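PDB 5YI6: CRISPR-associated endoribonuclease Cas6 1 from Methanocaldococcus jannaschii DSM 2661, which probably cleaves the transcripts of CRISPR repeat clusters as a metal-independent endoribonuclease, producing the CRISPR RNAs used in antiviral defence. Local coordinates for residues Phe189-Met194 and Tyr201-Glu206. Residues are numbered along the deposited sequence; the frame is centred on the assembly and turned at random.
Sequences FRPKRM and YCRCSE
R193 lays its guanidinium flat over the ring of Y201 near the turn end of a beta hairpin whose arms, 182-195 and 201-213, are neighbouring antiparallel strands of the sheet in the C-terminal half of this Cas6 protein. From CB the R193 chain sets out with CG anti to the backbone N (chi1 -177°), where CG lies 4.1 Å from the carbonyl O of C202. An extended run follows; NE passes CB of Y201 at 3.7 Å, CZ settles over CD1 of Y201 at 3.3 Å, NH1, in the same layer above the ring, is nearest CD1 and CE1 of Y201, and NH2 sits over the middle of the ring, nearest CG of Y201. With the two planes only 4° apart, this is a cation-pi stack as well as a flat packing of two surfaces. Arginine suits the place because its long chain spans the strand-to-strand gap and ends in a flat cation matched to the aromatic face.

P191 shares the sheet face of R193 and R203. Its lack of an N-H costs nothing at this non-hydrogen-bonded position, and its CB and CG each lie 3.6 Å from NH1 of R203, the two side chains running side by side. On the reverse face CG of M194 meets SG of C204 at 3.9 Å, an apolar contact fitted to small, buried cysteines, while C202 also touches Y135. K192 and E206, nearer the far end of that face, bring opposite charges together without forming a salt bridge.

Backbone bonds join R190 to E206, K192 to C204 and M194 to C202, two per pair; the outward N-H of R203 bonds to D150. In the M194–C202 pair, the C202 N to M194 O bond is 2.8 Å long and nearly straight, at 170°.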
# COMPACT_ATOMS: atom_id res chain seq x y z
N PHE A 189 15.82 -5.40 6.35
CA PHE A 189 14.42 -5.81 6.46
C PHE A 189 14.11 -6.24 7.88
O PHE A 189 14.98 -6.66 8.63
CB PHE A 189 14.06 -6.93 5.46
CG PHE A 189 14.25 -8.33 5.98
CD1 PHE A 189 13.21 -9.00 6.61
CD2 PHE A 189 15.46 -8.98 5.81
CE1 PHE A 189 13.38 -10.30 7.09
CE2 PHE A 189 15.64 -10.29 6.28
CZ PHE A 189 14.60 -10.94 6.91
N ARG A 190 12.84 -6.09 8.25
CA ARG A 190 12.30 -6.49 9.55
C ARG A 190 10.97 -7.17 9.27
O ARG A 190 10.13 -6.60 8.56
CB ARG A 190 12.08 -5.29 10.48
CG ARG A 190 13.33 -4.48 10.75
CD ARG A 190 14.27 -5.26 11.66
NE ARG A 190 15.44 -4.47 12.05
CZ ARG A 190 16.59 -4.44 11.38
NH1 ARG A 190 16.75 -5.14 10.27
NH2 ARG A 190 17.60 -3.69 11.83
N PRO A 191 10.72 -8.35 9.84
CA PRO A 191 9.40 -8.95 9.68
C PRO A 191 8.37 -8.23 10.53
O PRO A 191 8.67 -7.75 11.62
CB PRO A 191 9.60 -10.39 10.15
CG PRO A 191 10.69 -10.27 11.15
CD PRO A 191 11.63 -9.23 10.60
N LYS A 192 7.14 -8.16 10.02
CA LYS A 192 6.04 -7.50 10.72
C LYS A 192 4.83 -8.41 10.70
O LYS A 192 4.45 -8.92 9.65
CB LYS A 192 5.68 -6.17 10.06
CG LYS A 192 6.79 -5.16 10.12
CD LYS A 192 6.95 -4.70 11.57
CE LYS A 192 8.09 -3.70 11.73
NZ LYS A 192 8.10 -3.15 13.12
N ARG A 193 4.18 -8.59 11.86
CA ARG A 193 3.00 -9.43 11.93
C ARG A 193 1.76 -8.59 11.64
O ARG A 193 1.54 -7.56 12.29
CB ARG A 193 2.91 -10.10 13.30
CG ARG A 193 1.73 -11.05 13.46
CD ARG A 193 1.80 -11.79 14.80
NE ARG A 193 0.60 -12.58 15.07
CZ ARG A 193 -0.43 -12.14 15.79
NH1 ARG A 193 -0.41 -10.92 16.30
NH2 ARG A 193 -1.48 -12.94 16.00
N MET A 194 0.98 -8.99 10.63
CA MET A 194 -0.11 -8.15 10.13
C MET A 194 -1.36 -8.99 10.05
O MET A 194 -1.34 -10.07 9.45
CB MET A 194 0.19 -7.55 8.74
CG MET A 194 1.56 -6.86 8.60
SD MET A 194 1.56 -5.27 9.44
CE MET A 194 0.51 -4.23 8.41
N TYR A 201 -3.21 -14.03 10.61
CA TYR A 201 -2.09 -13.12 10.70
C TYR A 201 -0.98 -13.62 9.78
O TYR A 201 -0.72 -14.83 9.70
CB TYR A 201 -1.60 -13.00 12.13
CG TYR A 201 -2.65 -12.38 13.03
CD1 TYR A 201 -2.54 -11.05 13.46
CD2 TYR A 201 -3.79 -13.10 13.40
CE1 TYR A 201 -3.52 -10.48 14.29
CE2 TYR A 201 -4.76 -12.55 14.20
CZ TYR A 201 -4.64 -11.25 14.65
OH TYR A 201 -5.63 -10.72 15.45
N CYS A 202 -0.33 -12.71 9.09
CA CYS A 202 0.75 -13.08 8.20
C CYS A 202 2.02 -12.36 8.62
O CYS A 202 1.99 -11.43 9.42
CB CYS A 202 0.37 -12.77 6.74
SG CYS A 202 0.10 -10.99 6.44
N ARG A 203 3.14 -12.82 8.08
CA ARG A 203 4.42 -12.14 8.25
C ARG A 203 4.74 -11.41 6.95
O ARG A 203 4.73 -12.03 5.88
CB ARG A 203 5.52 -13.14 8.60
CG ARG A 203 5.26 -13.84 9.91
CD ARG A 203 6.25 -14.98 10.19
NE ARG A 203 7.59 -14.48 10.50
CZ ARG A 203 7.91 -13.89 11.65
NH1 ARG A 203 9.15 -13.47 11.87
NH2 ARG A 203 6.99 -13.70 12.59
N CYS A 204 4.97 -10.09 7.04
CA CYS A 204 5.24 -9.21 5.92
C CYS A 204 6.62 -8.59 6.13
O CYS A 204 7.19 -8.67 7.22
CB CYS A 204 4.16 -8.12 5.81
SG CYS A 204 2.57 -8.81 5.37
N SER A 205 7.17 -7.97 5.10
CA SER A 205 8.52 -7.42 5.19
C SER A 205 8.48 -5.90 5.16
O SER A 205 8.04 -5.32 4.18
CB SER A 205 9.42 -7.91 4.05
OG SER A 205 9.50 -9.33 4.02
N GLU A 206 8.95 -5.26 6.24
CA GLU A 206 9.35 -3.86 6.17
C GLU A 206 10.77 -3.82 5.63
O GLU A 206 11.66 -4.48 6.19
CB GLU A 206 9.27 -3.24 7.57
CG GLU A 206 9.77 -1.83 7.69
CD GLU A 206 9.58 -1.30 9.11
OE1 GLU A 206 10.57 -1.21 9.86
OE2 GLU A 206 8.41 -1.03 9.49